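Long-range contact in 2-dehydro-3-deoxy-D-arabinonate dehydratase (Sulfolobus solfataricus, PDB 2Q18), which catalyses the metal-dependent dehydration of 2-dehydro-3-deoxy-D-arabinonate to 2,5-dioxopentanoate in a pentose oxidation pathway leading to 2-oxoglutarate: residues Y159-D164 against F190-V195. Numbering follows the deposited sequence.
Sequences YTIMDD and FGPVIV
With T160 OG1 anti to its backbone N (chi1 -163°), the hydroxyl reaches across to the V193 carbonyl, while M162, its CG also anti to the backbone N, bends at chi3 and brings its methyl to F190. T160 OG1 donates to V193 O at 2.7 Å, meeting that oxygen from a position tilted 31° out of the carbonyl plane. The bond grips the chain just after the corner at P192, which follows a cis peptide and interrupts the strand pairing. On one side of the corner, Y159 and V195 form an antiparallel hydrogen-bonded pair, with Y159 N to V195 O and V195 N to Y159 O both 2.8 Å. On the other, G191 N binds I161 O at 3.1 Å, and the same oxygen receives a CA-H contact from F190. An alanine here removes the hydroxyl, and V193 O would probably be left without this partner where the chain turns away from the strand. M162 CE lies 3.7 Å from F190 CB and approaches the ring obliquely; I251 of strand 250-253 touches both side chains. I161 CD1 packs 4.2 Å from P192 CD. Two residues past M162, strand 156-167 carries D164, a magnesium ligand whose carboxylate oxygens form salt bridges to K118 and K182. The buried antiparallel pairing, kinked at a cis-proline, thus belongs to the beta core of the FAH fold, beside its metal site.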
ATOM      1  N   TYR A 159      23.502 -13.895  14.061  1.00 27.30           N
ATOM      2  CA  TYR A 159      24.640 -14.356  13.265  1.00 27.30           C
ATOM      3  C   TYR A 159      24.182 -15.263  12.135  1.00 26.60           C
ATOM      4  O   TYR A 159      23.171 -15.955  12.252  1.00 26.56           O
ATOM      5  CB  TYR A 159      25.641 -15.132  14.134  1.00 28.38           C
ATOM      6  CG  TYR A 159      26.255 -14.330  15.257  1.00 28.75           C
ATOM      7  CD1 TYR A 159      27.498 -13.718  15.098  1.00 28.33           C
ATOM      8  CD2 TYR A 159      25.597 -14.184  16.481  1.00 29.44           C
ATOM      9  CE1 TYR A 159      28.073 -12.979  16.129  1.00 29.42           C
ATOM     10  CE2 TYR A 159      26.160 -13.441  17.518  1.00 29.99           C
ATOM     11  CZ  TYR A 159      27.398 -12.842  17.330  1.00 29.64           C
ATOM     12  OH  TYR A 159      27.968 -12.109  18.343  1.00 31.53           O
ATOM     13  N   THR A 160      24.947 -15.261  11.051  1.00 25.39           N
ATOM     14  CA  THR A 160      24.659 -16.097   9.896  1.00 24.73           C
ATOM     15  C   THR A 160      25.965 -16.431   9.162  1.00 24.89           C
ATOM     16  O   THR A 160      27.028 -15.883   9.481  1.00 24.69           O
ATOM     17  CB  THR A 160      23.609 -15.419   8.955  1.00 24.21           C
ATOM     18  OG1 THR A 160      23.047 -16.390   8.063  1.00 23.65           O
ATOM     19  CG2 THR A 160      24.218 -14.264   8.153  1.00 22.46           C
ATOM     20  N   ILE A 161      25.885 -17.344   8.200  1.00 23.95           N
ATOM     21  CA  ILE A 161      27.018 -17.657   7.332  1.00 23.27           C
ATOM     22  C   ILE A 161      26.892 -16.790   6.092  1.00 22.89           C
ATOM     23  O   ILE A 161      25.808 -16.687   5.530  1.00 23.66           O
ATOM     24  CB  ILE A 161      26.996 -19.143   6.889  1.00 23.65           C
ATOM     25  CG1 ILE A 161      26.904 -20.074   8.103  1.00 23.80           C
ATOM     26  CG2 ILE A 161      28.211 -19.468   6.008  1.00 21.87           C
ATOM     27  CD1 ILE A 161      26.469 -21.499   7.760  1.00 24.51           C
ATOM     28  N   MET A 162      27.982 -16.167   5.657  1.00 22.92           N
ATOM     29  CA  MET A 162      27.958 -15.452   4.379  1.00 23.09           C
ATOM     30  C   MET A 162      29.103 -15.890   3.483  1.00 23.04           C
ATOM     31  O   MET A 162      30.214 -16.128   3.954  1.00 23.53           O
ATOM     32  CB  MET A 162      27.976 -13.919   4.568  1.00 22.22           C
ATOM     33  CG  MET A 162      27.913 -13.098   3.248  1.00 23.10           C
ATOM     34  SD  MET A 162      27.438 -11.337   3.438  1.00 21.99           S
ATOM     35  CE  MET A 162      25.666 -11.527   3.626  1.00 24.07           C
ATOM     36  N   ASP A 163      28.814 -15.987   2.190  1.00 23.20           N
ATOM     37  CA  ASP A 163      29.840 -16.184   1.178  1.00 24.08           C
ATOM     38  C   ASP A 163      30.042 -14.859   0.458  1.00 23.75           C
ATOM     39  O   ASP A 163      29.168 -14.409  -0.284  1.00 24.30           O
ATOM     40  CB  ASP A 163      29.403 -17.277   0.194  1.00 23.20           C
ATOM     41  CG  ASP A 163      30.484 -17.645  -0.820  1.00 26.87           C
ATOM     42  OD1 ASP A 163      31.538 -16.974  -0.878  1.00 26.18           O
ATOM     43  OD2 ASP A 163      30.266 -18.621  -1.575  1.00 26.20           O
ATOM     44  N   ASP A 164      31.196 -14.237   0.687  1.00 23.96           N
ATOM     45  CA  ASP A 164      31.589 -13.038  -0.044  1.00 24.35           C
ATOM     46  C   ASP A 164      32.285 -13.480  -1.332  1.00 25.12           C
ATOM     47  O   ASP A 164      33.507 -13.627  -1.371  1.00 26.07           O
ATOM     48  CB  ASP A 164      32.502 -12.151   0.832  1.00 23.43           C
ATOM     49  CG  ASP A 164      33.033 -10.915   0.101  1.00 24.73           C
ATOM     50  OD1 ASP A 164      32.689 -10.686  -1.080  1.00 24.93           O
ATOM     51  OD2 ASP A 164      33.818 -10.160   0.715  1.00 27.07           O
ATOM     52  N   PHE A 190      23.924 -16.005   1.752  1.00 22.27           N
ATOM     53  CA  PHE A 190      23.874 -16.131   3.210  1.00 22.34           C
ATOM     54  C   PHE A 190      22.732 -16.996   3.721  1.00 22.27           C
ATOM     55  O   PHE A 190      21.721 -17.179   3.048  1.00 22.38           O
ATOM     56  CB  PHE A 190      23.883 -14.750   3.903  1.00 22.12           C
ATOM     57  CG  PHE A 190      22.596 -13.978   3.761  1.00 22.62           C
ATOM     58  CD1 PHE A 190      21.637 -14.010   4.772  1.00 21.98           C
ATOM     59  CD2 PHE A 190      22.357 -13.203   2.633  1.00 20.66           C
ATOM     60  CE1 PHE A 190      20.443 -13.289   4.649  1.00 21.54           C
ATOM     61  CE2 PHE A 190      21.166 -12.483   2.500  1.00 23.02           C
ATOM     62  CZ  PHE A 190      20.211 -12.530   3.510  1.00 21.83           C
ATOM     63  N   GLY A 191      22.908 -17.507   4.935  1.00 23.32           N
ATOM     64  CA  GLY A 191      21.950 -18.403   5.556  1.00 24.31           C
ATOM     65  C   GLY A 191      22.635 -19.667   6.050  1.00 25.31           C
ATOM     66  O   GLY A 191      23.825 -19.637   6.373  1.00 25.85           O
ATOM     67  N   PRO A 192      21.894 -20.793   6.109  1.00 25.03           N
ATOM     68  CA  PRO A 192      20.476 -20.922   5.748  1.00 24.88           C
ATOM     69  C   PRO A 192      19.543 -20.315   6.796  1.00 24.59           C
ATOM     70  O   PRO A 192      18.343 -20.168   6.546  1.00 24.71           O
ATOM     71  CB  PRO A 192      20.262 -22.440   5.655  1.00 24.57           C
ATOM     72  CG  PRO A 192      21.342 -23.046   6.477  1.00 26.16           C
ATOM     73  CD  PRO A 192      22.484 -22.073   6.552  1.00 25.19           C
ATOM     74  N   VAL A 193      20.104 -19.974   7.952  1.00 24.83           N
ATOM     75  CA  VAL A 193      19.359 -19.378   9.053  1.00 24.81           C
ATOM     76  C   VAL A 193      20.070 -18.138   9.584  1.00 25.36           C
ATOM     77  O   VAL A 193      21.265 -17.934   9.341  1.00 25.54           O
ATOM     78  CB  VAL A 193      19.166 -20.370  10.239  1.00 25.22           C
ATOM     79  CG1 VAL A 193      18.245 -21.530   9.854  1.00 26.01           C
ATOM     80  CG2 VAL A 193      20.520 -20.889  10.757  1.00 24.69           C
ATOM     81  N   ILE A 194      19.329 -17.312  10.313  1.00 25.16           N
ATOM     82  CA  ILE A 194      19.942 -16.324  11.189  1.00 25.53           C
ATOM     83  C   ILE A 194      19.711 -16.808  12.608  1.00 25.85           C
ATOM     84  O   ILE A 194      18.578 -17.090  12.995  1.00 25.97           O
ATOM     85  CB  ILE A 194      19.347 -14.918  10.995  1.00 26.14           C
ATOM     86  CG1 ILE A 194      19.714 -14.379   9.608  1.00 26.13           C
ATOM     87  CG2 ILE A 194      19.840 -13.960  12.095  1.00 24.21           C
ATOM     88  CD1 ILE A 194      18.776 -13.316   9.113  1.00 28.70           C
ATOM     89  N   VAL A 195      20.787 -16.931  13.376  1.00 26.36           N
ATOM     90  CA  VAL A 195      20.660 -17.361  14.760  1.00 27.33           C
ATOM     91  C   VAL A 195      20.706 -16.139  15.667  1.00 29.11           C
ATOM     92  O   VAL A 195      21.510 -15.230  15.455  1.00 29.17           O
ATOM     93  CB  VAL A 195      21.730 -18.425  15.167  1.00 27.67           C
ATOM     94  CG1 VAL A 195      21.751 -19.582  14.158  1.00 24.56           C
ATOM     95  CG2 VAL A 195      23.123 -17.807  15.309  1.00 26.24           C
TER